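Tryptophan--tRNA ligase (Pyrococcus horikoshii, PDB 3JXE) catalyses the ATP-dependent attachment of L-tryptophan to its cognate tRNA, releasing AMP and diphosphate. Local coordinates at residues S44-F55 against I92-K103. Sequence-based numbering, arbitrary orientation.
Sequences SELPIFFRRKFF and IPFFATKWLQEK. With TYM (tryptophanyl-5'AMP), chain E.
A96 CB fits among three phenylalanine rings of 44-55: F55 CZ lies 3.6 Å from it, F49 CE1 3.7 Å and F50 CZ 4.1 Å. The F49 ring also reaches F95 CB with CE2. One turn earlier, I92 CG2 meets F54 CE1 at 3.6 Å. One turn later comes W99, with CG anti to the backbone N (chi1 -170°), which carries the indole toward 44-55, where P47 lies on one face. P47 CG sits over the five-membered ring, 3.3 Å from its centroid and almost on the ring normal, a CH-pi contact. F50 turns its edge to the six-membered ring on the same side, an offset edge-to-face pair with planes at 69°. K103 CG covers the other face, so the indole is sandwiched, while L46 CD2 comes obliquely to W99 CH2. At the polar edge, K103 NZ gives S44 OG a weak 3.4 Å hydrogen bond; E45 pairs with R51 within its own segment. P47, at the N-cap position of helix 48-51, accepts F50 N and R51 N on its O; a Schellman motif with K53 at C-prime ends the helix. Helix 88-104, whose first turn holds the end of the HIGH region of this class I Rossmann fold, packs one side against the F49, F50, F54 and F55 rings and P47, while P93 borders the tryptophanyl-5'AMP ribose.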
ATOM      1  N   SER B  44      19.044  19.269 -32.051  1.00100.20           N
ATOM      2  CA  SER B  44      20.319  18.573 -31.863  1.00 99.92           C
ATOM      3  C   SER B  44      20.305  17.162 -32.454  1.00 99.65           C
ATOM      4  O   SER B  44      19.273  16.698 -32.948  1.00 99.64           O
ATOM      5  CB  SER B  44      20.695  18.528 -30.374  1.00 99.97           C
ATOM      6  OG  SER B  44      19.679  17.903 -29.608  1.00100.05           O
ATOM      7  N   GLU B  45      21.456  16.491 -32.405  1.00 99.29           N
ATOM      8  CA  GLU B  45      21.589  15.123 -32.904  1.00 98.96           C
ATOM      9  C   GLU B  45      21.118  14.110 -31.861  1.00 98.63           C
ATOM     10  O   GLU B  45      21.225  14.347 -30.654  1.00 98.59           O
ATOM     11  CB  GLU B  45      23.038  14.831 -33.309  1.00 99.02           C
ATOM     12  CG  GLU B  45      23.197  13.642 -34.262  1.00 99.21           C
ATOM     13  CD  GLU B  45      24.572  12.984 -34.192  1.00 99.40           C
ATOM     14  OE1 GLU B  45      24.710  11.848 -34.695  1.00 99.27           O
ATOM     15  OE2 GLU B  45      25.513  13.592 -33.635  1.00 99.59           O
ATOM     16  N   LEU B  46      20.602  12.981 -32.342  1.00 98.19           N
ATOM     17  CA  LEU B  46      20.074  11.922 -31.484  1.00 97.76           C
ATOM     18  C   LEU B  46      21.179  11.047 -30.889  1.00 97.38           C
ATOM     19  O   LEU B  46      22.166  10.752 -31.567  1.00 97.39           O
ATOM     20  CB  LEU B  46      19.082  11.054 -32.266  1.00 97.80           C
ATOM     21  CG  LEU B  46      17.777  11.714 -32.723  1.00 97.84           C
ATOM     22  CD1 LEU B  46      17.139  10.906 -33.843  1.00 97.94           C
ATOM     23  CD2 LEU B  46      16.811  11.896 -31.557  1.00 97.73           C
ATOM     24  N   PRO B  47      21.016  10.633 -29.614  1.00 96.95           N
ATOM     25  CA  PRO B  47      21.951   9.736 -28.923  1.00 96.60           C
ATOM     26  C   PRO B  47      22.078   8.372 -29.594  1.00 96.21           C
ATOM     27  O   PRO B  47      21.168   7.940 -30.307  1.00 96.20           O
ATOM     28  CB  PRO B  47      21.317   9.560 -27.540  1.00 96.61           C
ATOM     29  CG  PRO B  47      20.424  10.714 -27.375  1.00 96.80           C
ATOM     30  CD  PRO B  47      19.907  11.036 -28.733  1.00 96.95           C
ATOM     31  N   ILE B  48      23.204   7.707 -29.340  1.00 95.71           N
ATOM     32  CA  ILE B  48      23.531   6.402 -29.924  1.00 95.17           C
ATOM     33  C   ILE B  48      22.357   5.408 -29.919  1.00 94.79           C
ATOM     34  O   ILE B  48      22.035   4.821 -30.952  1.00 94.75           O
ATOM     35  CB  ILE B  48      24.815   5.791 -29.264  1.00 95.20           C
ATOM     36  CG1 ILE B  48      25.116   4.392 -29.817  1.00 95.22           C
ATOM     37  CG2 ILE B  48      24.724   5.814 -27.726  1.00 95.21           C
ATOM     38  CD1 ILE B  48      26.326   3.716 -29.195  1.00 95.25           C
ATOM     39  N   PHE B  49      21.711   5.253 -28.764  1.00 94.30           N
ATOM     40  CA  PHE B  49      20.628   4.280 -28.595  1.00 93.81           C
ATOM     41  C   PHE B  49      19.319   4.674 -29.285  1.00 93.44           C
ATOM     42  O   PHE B  49      18.471   3.817 -29.543  1.00 93.40           O
ATOM     43  CB  PHE B  49      20.386   3.980 -27.109  1.00 93.83           C
ATOM     44  CG  PHE B  49      20.464   5.190 -26.218  1.00 93.88           C
ATOM     45  CD1 PHE B  49      19.419   6.108 -26.171  1.00 93.93           C
ATOM     46  CD2 PHE B  49      21.581   5.404 -25.416  1.00 93.93           C
ATOM     47  CE1 PHE B  49      19.492   7.228 -25.345  1.00 94.06           C
ATOM     48  CE2 PHE B  49      21.664   6.520 -24.586  1.00 93.96           C
ATOM     49  CZ  PHE B  49      20.615   7.433 -24.550  1.00 94.03           C
ATOM     50  N   PHE B  50      19.154   5.962 -29.580  1.00 92.95           N
ATOM     51  CA  PHE B  50      17.974   6.421 -30.309  1.00 92.46           C
ATOM     52  C   PHE B  50      18.119   6.249 -31.819  1.00 92.14           C
ATOM     53  O   PHE B  50      17.277   5.612 -32.454  1.00 92.12           O
ATOM     54  CB  PHE B  50      17.611   7.870 -29.958  1.00 92.47           C
ATOM     55  CG  PHE B  50      16.832   8.013 -28.675  1.00 92.41           C
ATOM     56  CD1 PHE B  50      15.848   7.086 -28.327  1.00 92.41           C
ATOM     57  CD2 PHE B  50      17.063   9.094 -27.827  1.00 92.39           C
ATOM     58  CE1 PHE B  50      15.126   7.221 -27.143  1.00 92.36           C
ATOM     59  CE2 PHE B  50      16.344   9.240 -26.644  1.00 92.39           C
ATOM     60  CZ  PHE B  50      15.374   8.302 -26.302  1.00 92.40           C
ATOM     61  N   ARG B  51      19.190   6.801 -32.386  1.00 91.69           N
ATOM     62  CA  ARG B  51      19.399   6.760 -33.838  1.00 91.24           C
ATOM     63  C   ARG B  51      19.730   5.369 -34.377  1.00 90.76           C
ATOM     64  O   ARG B  51      19.449   5.072 -35.539  1.00 90.73           O
ATOM     65  CB  ARG B  51      20.447   7.788 -34.297  1.00 91.34           C
ATOM     66  CG  ARG B  51      21.773   7.767 -33.547  1.00 91.67           C
ATOM     67  CD  ARG B  51      22.872   8.426 -34.373  1.00 92.41           C
ATOM     68  NE  ARG B  51      23.764   9.259 -33.564  1.00 92.89           N
ATOM     69  CZ  ARG B  51      24.847   8.823 -32.924  1.00 93.10           C
ATOM     70  NH1 ARG B  51      25.195   7.543 -32.975  1.00 93.31           N
ATOM     71  NH2 ARG B  51      25.582   9.672 -32.220  1.00 93.12           N
ATOM     72  N   ARG B  52      20.313   4.518 -33.535  1.00 90.17           N
ATOM     73  CA  ARG B  52      20.617   3.143 -33.936  1.00 89.64           C
ATOM     74  C   ARG B  52      19.489   2.173 -33.569  1.00 89.20           C
ATOM     75  O   ARG B  52      19.658   0.952 -33.641  1.00 89.13           O
ATOM     76  CB  ARG B  52      21.965   2.686 -33.370  1.00 89.71           C
ATOM     77  CG  ARG B  52      23.154   3.423 -33.966  1.00 89.77           C
ATOM     78  CD  ARG B  52      24.466   2.846 -33.484  1.00 89.97           C
ATOM     79  NE  ARG B  52      25.563   3.800 -33.634  1.00 90.25           N
ATOM     80  CZ  ARG B  52      26.764   3.666 -33.075  1.00 90.33           C
ATOM     81  NH1 ARG B  52      27.044   2.612 -32.320  1.00 90.37           N
ATOM     82  NH2 ARG B  52      27.691   4.592 -33.273  1.00 90.41           N
ATOM     83  N   LYS B  53      18.346   2.740 -33.184  1.00 88.66           N
ATOM     84  CA  LYS B  53      17.094   2.006 -32.948  1.00 88.12           C
ATOM     85  C   LYS B  53      17.181   0.890 -31.901  1.00 87.64           C
ATOM     86  O   LYS B  53      16.612  -0.193 -32.077  1.00 87.60           O
ATOM     87  CB  LYS B  53      16.501   1.494 -34.273  1.00 88.18           C
ATOM     88  CG  LYS B  53      15.963   2.600 -35.168  1.00 88.36           C
ATOM     89  CD  LYS B  53      15.651   2.091 -36.565  1.00 88.74           C
ATOM     90  CE  LYS B  53      15.194   3.231 -37.465  1.00 88.89           C
ATOM     91  NZ  LYS B  53      14.990   2.782 -38.871  1.00 89.04           N
ATOM     92  N   PHE B  54      17.896   1.164 -30.812  1.00 87.02           N
ATOM     93  CA  PHE B  54      17.886   0.285 -29.645  1.00 86.42           C
ATOM     94  C   PHE B  54      16.542   0.443 -28.946  1.00 86.09           C
ATOM     95  O   PHE B  54      15.968  -0.529 -28.447  1.00 86.02           O
ATOM     96  CB  PHE B  54      19.042   0.615 -28.697  1.00 86.35           C
ATOM     97  CG  PHE B  54      19.079  -0.241 -27.463  1.00 85.97           C
ATOM     98  CD1 PHE B  54      18.865   0.318 -26.210  1.00 85.73           C
ATOM     99  CD2 PHE B  54      19.322  -1.609 -27.555  1.00 85.72           C
ATOM    100  CE1 PHE B  54      18.899  -0.472 -25.063  1.00 85.67           C
ATOM    101  CE2 PHE B  54      19.357  -2.406 -26.416  1.00 85.58           C
ATOM    102  CZ  PHE B  54      19.146  -1.835 -25.167  1.00 85.65           C
ATOM    103  N   PHE B  55      16.054   1.682 -28.913  1.00 85.65           N
ATOM    104  CA  PHE B  55      14.663   1.957 -28.606  1.00 85.25           C
ATOM    105  C   PHE B  55      13.865   1.758 -29.890  1.00 85.07           C
ATOM    106  O   PHE B  55      14.008   2.520 -30.850  1.00 85.06           O
ATOM    107  CB  PHE B  55      14.495   3.372 -28.056  1.00 85.20           C
ATOM    108  CG  PHE B  55      14.806   3.491 -26.592  1.00 85.03           C
ATOM    109  CD1 PHE B  55      16.121   3.600 -26.149  1.00 84.93           C
ATOM    110  CD2 PHE B  55      13.781   3.490 -25.651  1.00 84.85           C
ATOM    111  CE1 PHE B  55      16.410   3.708 -24.791  1.00 84.88           C
ATOM    112  CE2 PHE B  55      14.058   3.599 -24.292  1.00 84.70           C
ATOM    113  CZ  PHE B  55      15.374   3.708 -23.862  1.00 84.79           C
ATOM    114  N   ILE B  92      20.836   2.063 -19.138  1.00 70.87           N
ATOM    115  CA  ILE B  92      20.476   2.641 -20.440  1.00 71.23           C
ATOM    116  C   ILE B  92      19.168   3.455 -20.407  1.00 71.55           C
ATOM    117  O   ILE B  92      19.141   4.574 -20.925  1.00 71.58           O
ATOM    118  CB  ILE B  92      20.483   1.593 -21.589  1.00 71.21           C
ATOM    119  CG1 ILE B  92      21.900   1.034 -21.775  1.00 71.38           C
ATOM    120  CG2 ILE B  92      19.968   2.214 -22.890  1.00 71.14           C
ATOM    121  CD1 ILE B  92      22.077   0.101 -22.966  1.00 71.48           C
ATOM    122  N   PRO B  93      18.088   2.907 -19.799  1.00 71.87           N
ATOM    123  CA  PRO B  93      16.871   3.710 -19.651  1.00 72.09           C
ATOM    124  C   PRO B  93      17.119   5.060 -18.981  1.00 72.34           C
ATOM    125  O   PRO B  93      16.503   6.054 -19.368  1.00 72.42           O
ATOM    126  CB  PRO B  93      15.981   2.837 -18.761  1.00 72.06           C
ATOM    127  CG  PRO B  93      16.420   1.458 -19.047  1.00 72.05           C
ATOM    128  CD  PRO B  93      17.904   1.550 -19.247  1.00 71.92           C
ATOM    129  N   PHE B  94      18.020   5.091 -17.999  1.00 72.62           N
ATOM    130  CA  PHE B  94      18.339   6.321 -17.270  1.00 72.93           C
ATOM    131  C   PHE B  94      19.110   7.341 -18.109  1.00 73.19           C
ATOM    132  O   PHE B  94      18.934   8.548 -17.932  1.00 73.23           O
ATOM    133  CB  PHE B  94      19.089   6.002 -15.974  1.00 72.83           C
ATOM    134  CG  PHE B  94      18.245   5.306 -14.942  1.00 72.85           C
ATOM    135  CD1 PHE B  94      18.253   3.920 -14.839  1.00 72.76           C
ATOM    136  CD2 PHE B  94      17.434   6.036 -14.079  1.00 72.81           C
ATOM    137  CE1 PHE B  94      17.470   3.268 -13.887  1.00 72.58           C
ATOM    138  CE2 PHE B  94      16.647   5.394 -13.126  1.00 72.77           C
ATOM    139  CZ  PHE B  94      16.666   4.007 -13.031  1.00 72.59           C
ATOM    140  N   PHE B  95      19.956   6.854 -19.015  1.00 73.52           N
ATOM    141  CA  PHE B  95      20.671   7.718 -19.955  1.00 73.83           C
ATOM    142  C   PHE B  95      19.727   8.329 -20.986  1.00 74.06           C
ATOM    143  O   PHE B  95      19.902   9.480 -21.393  1.00 74.10           O
ATOM    144  CB  PHE B  95      21.798   6.955 -20.657  1.00 73.83           C
ATOM    145  CG  PHE B  95      23.099   6.969 -19.906  1.00 73.88           C
ATOM    146  CD1 PHE B  95      23.453   5.906 -19.082  1.00 74.00           C
ATOM    147  CD2 PHE B  95      23.970   8.050 -20.022  1.00 73.94           C
ATOM    148  CE1 PHE B  95      24.657   5.918 -18.382  1.00 74.21           C
ATOM    149  CE2 PHE B  95      25.176   8.072 -19.326  1.00 74.07           C
ATOM    150  CZ  PHE B  95      25.521   7.004 -18.506  1.00 74.17           C
ATOM    151  N   ALA B  96      18.734   7.547 -21.403  1.00 74.39           N
ATOM    152  CA  ALA B  96      17.698   8.020 -22.313  1.00 74.73           C
ATOM    153  C   ALA B  96      16.839   9.081 -21.638  1.00 75.02           C
ATOM    154  O   ALA B  96      16.484  10.086 -22.253  1.00 75.05           O
ATOM    155  CB  ALA B  96      16.840   6.861 -22.786  1.00 74.67           C
ATOM    156  N   THR B  97      16.527   8.853 -20.364  1.00 75.40           N
ATOM    157  CA  THR B  97      15.725   9.783 -19.576  1.00 75.83           C
ATOM    158  C   THR B  97      16.501  11.069 -19.281  1.00 76.11           C
ATOM    159  O   THR B  97      15.911  12.150 -19.190  1.00 76.21           O
ATOM    160  CB  THR B  97      15.246   9.138 -18.258  1.00 75.83           C
ATOM    161  OG1 THR B  97      14.914   7.763 -18.489  1.00 75.97           O
ATOM    162  CG2 THR B  97      14.019   9.854 -17.729  1.00 75.88           C
ATOM    163  N   LYS B  98      17.821  10.940 -19.138  1.00 76.44           N
ATOM    164  CA  LYS B  98      18.715  12.084 -18.955  1.00 76.69           C
ATOM    165  C   LYS B  98      18.642  13.024 -20.153  1.00 76.79           C
ATOM    166  O   LYS B  98      18.463  14.232 -19.995  1.00 76.81           O
ATOM    167  CB  LYS B  98      20.159  11.610 -18.747  1.00 76.72           C
ATOM    168  CG  LYS B  98      21.186  12.732 -18.673  1.00 77.04           C
ATOM    169  CD  LYS B  98      22.583  12.224 -18.995  1.00 77.62           C
ATOM    170  CE  LYS B  98      23.599  13.358 -19.022  1.00 77.96           C
ATOM    171  NZ  LYS B  98      23.849  13.929 -17.666  1.00 78.38           N
ATOM    172  N   TRP B  99      18.777  12.449 -21.346  1.00 76.94           N
ATOM    173  CA  TRP B  99      18.758  13.206 -22.590  1.00 77.13           C
ATOM    174  C   TRP B  99      17.410  13.881 -22.828  1.00 77.11           C
ATOM    175  O   TRP B  99      17.359  15.018 -23.303  1.00 77.13           O
ATOM    176  CB  TRP B  99      19.104  12.294 -23.765  1.00 77.21           C
ATOM    177  CG  TRP B  99      19.333  13.034 -25.041  1.00 77.79           C
ATOM    178  CD1 TRP B  99      20.517  13.536 -25.493  1.00 78.19           C
ATOM    179  CD2 TRP B  99      18.353  13.358 -26.037  1.00 78.38           C
ATOM    180  NE1 TRP B  99      20.340  14.150 -26.708  1.00 78.59           N
ATOM    181  CE2 TRP B  99      19.020  14.057 -27.066  1.00 78.59           C
ATOM    182  CE3 TRP B  99      16.975  13.126 -26.159  1.00 78.54           C
ATOM    183  CZ2 TRP B  99      18.359  14.528 -28.206  1.00 78.84           C
ATOM    184  CZ3 TRP B  99      16.317  13.594 -27.292  1.00 78.70           C
ATOM    185  CH2 TRP B  99      17.012  14.287 -28.300  1.00 78.89           C
ATOM    186  N   LEU B 100      16.328  13.175 -22.498  1.00 77.12           N
ATOM    187  CA  LEU B 100      14.974  13.699 -22.679  1.00 77.07           C
ATOM    188  C   LEU B 100      14.676  14.847 -21.718  1.00 77.10           C
ATOM    189  O   LEU B 100      14.022  15.816 -22.101  1.00 77.12           O
ATOM    190  CB  LEU B 100      13.926  12.588 -22.543  1.00 77.00           C
ATOM    191  CG  LEU B 100      13.857  11.513 -23.637  1.00 76.92           C
ATOM    192  CD1 LEU B 100      13.060  10.312 -23.150  1.00 76.91           C
ATOM    193  CD2 LEU B 100      13.275  12.052 -24.938  1.00 76.71           C
ATOM    194  N   GLN B 101      15.160  14.743 -20.480  1.00 77.10           N
ATOM    195  CA  GLN B 101      15.025  15.834 -19.514  1.00 77.17           C
ATOM    196  C   GLN B 101      15.847  17.041 -19.954  1.00 77.38           C
ATOM    197  O   GLN B 101      15.402  18.184 -19.833  1.00 77.47           O
ATOM    198  CB  GLN B 101      15.449  15.398 -18.111  1.00 77.06           C
ATOM    199  CG  GLN B 101      15.396  16.549 -17.084  1.00 76.69           C
ATOM    200  CD  GLN B 101      15.750  16.055 -15.680  1.00 76.48           C
ATOM    201  OE1 GLN B 101      16.852  15.513 -15.450  1.00 76.58           O
ATOM    202  NE2 GLN B 101      14.825  16.261 -14.723  1.00 76.37           N
ATOM    203  N   GLU B 102      17.045  16.771 -20.466  1.00 77.54           N
ATOM    204  CA  GLU B 102      17.962  17.808 -20.925  1.00 77.63           C
ATOM    205  C   GLU B 102      17.323  18.656 -22.025  1.00 77.39           C
ATOM    206  O   GLU B 102      17.127  19.860 -21.855  1.00 77.46           O
ATOM    207  CB  GLU B 102      19.254  17.165 -21.435  1.00 77.80           C
ATOM    208  CG  GLU B 102      20.499  18.027 -21.310  1.00 78.66           C
ATOM    209  CD  GLU B 102      21.761  17.263 -21.677  1.00 79.89           C
ATOM    210  OE1 GLU B 102      21.973  17.005 -22.884  1.00 80.53           O
ATOM    211  OE2 GLU B 102      22.540  16.921 -20.760  1.00 80.10           O
ATOM    212  N   LYS B 103      16.970  18.007 -23.134  1.00 77.05           N
ATOM    213  CA  LYS B 103      16.512  18.698 -24.338  1.00 76.73           C
ATOM    214  C   LYS B 103      15.078  19.232 -24.267  1.00 76.35           C
ATOM    215  O   LYS B 103      14.737  20.178 -24.984  1.00 76.42           O
ATOM    216  CB  LYS B 103      16.683  17.799 -25.568  1.00 76.82           C
ATOM    217  CG  LYS B 103      18.093  17.238 -25.763  1.00 77.35           C
ATOM    218  CD  LYS B 103      19.088  18.298 -26.230  1.00 78.28           C
ATOM    219  CE  LYS B 103      20.502  17.735 -26.300  1.00 78.52           C
ATOM    220  NZ  LYS B 103      21.465  18.713 -26.880  1.00 78.89           N
TER
HETATM  221  P   TYM E 900      14.516  -3.377 -13.053  0.80 43.72           P
HETATM  222  O1P TYM E 900      15.112  -2.881 -11.793  0.80 43.57           O
HETATM  223  O2P TYM E 900      14.458  -4.832 -13.313  0.80 43.90           O
HETATM  224  O5' TYM E 900      15.283  -2.698 -14.295  0.80 43.91           O
HETATM  225  C5' TYM E 900      15.448  -1.276 -14.336  0.80 44.62           C
HETATM  226  C4' TYM E 900      15.431  -0.756 -15.779  0.80 45.19           C
HETATM  227  O4' TYM E 900      16.373  -1.522 -16.582  0.80 45.24           O
HETATM  228  C1' TYM E 900      15.665  -2.079 -17.728  0.80 45.50           C
HETATM  229  N9  TYM E 900      16.381  -3.358 -18.032  0.80 45.48           N
HETATM  230  C4  TYM E 900      17.148  -3.584 -19.098  0.80 45.35           C
HETATM  231  N3  TYM E 900      17.491  -2.842 -20.168  0.80 45.35           N
HETATM  232  C2  TYM E 900      18.287  -3.330 -21.113  0.80 45.11           C
HETATM  233  N1  TYM E 900      18.772  -4.561 -21.037  0.80 44.98           N
HETATM  234  C6  TYM E 900      18.472  -5.356 -19.995  0.80 45.27           C
HETATM  235  N6  TYM E 900      18.969  -6.589 -19.935  0.80 45.35           N
HETATM  236  C5  TYM E 900      17.639  -4.875 -18.988  0.80 45.32           C
HETATM  237  N7  TYM E 900      17.160  -5.388 -17.859  0.80 45.33           N
HETATM  238  C8  TYM E 900      16.398  -4.460 -17.275  0.80 45.38           C
HETATM  239  C2' TYM E 900      14.215  -2.195 -17.267  0.80 45.69           C
HETATM  240  O2' TYM E 900      13.336  -2.111 -18.386  0.80 45.76           O
HETATM  241  C3' TYM E 900      14.052  -0.942 -16.415  0.80 45.70           C
HETATM  242  O3' TYM E 900      13.789   0.193 -17.258  0.80 46.38           O
HETATM  243  NH3 TYM E 900       9.870  -3.014 -11.371  0.80 43.19           N
HETATM  244  CA  TYM E 900      10.908  -2.257 -12.083  0.80 43.21           C
HETATM  245  CB  TYM E 900      11.174  -0.939 -11.354  0.80 43.13           C
HETATM  246  CG  TYM E 900      10.311   0.230 -11.921  0.80 42.78           C
HETATM  247  CD2 TYM E 900      10.343   0.782 -13.197  0.80 42.29           C
HETATM  248  CE2 TYM E 900       9.393   1.810 -13.247  0.80 42.20           C
HETATM  249  CE3 TYM E 900      11.108   0.491 -14.326  0.80 42.33           C
HETATM  250  CD1 TYM E 900       9.368   0.923 -11.245  0.80 42.80           C
HETATM  251  NE1 TYM E 900       8.790   1.911 -12.065  0.80 42.45           N
HETATM  252  CZ2 TYM E 900       9.216   2.538 -14.418  0.80 42.08           C
HETATM  253  CZ3 TYM E 900      10.924   1.223 -15.500  0.80 42.14           C
HETATM  254  CH2 TYM E 900       9.978   2.247 -15.546  0.80 42.04           C
HETATM  255  C   TYM E 900      12.207  -3.069 -12.136  0.80 43.36           C
HETATM  256  O   TYM E 900      12.451  -3.916 -11.274  0.80 43.36           O
HETATM  257  OPP TYM E 900      13.022  -2.759 -13.198  0.80 43.46           O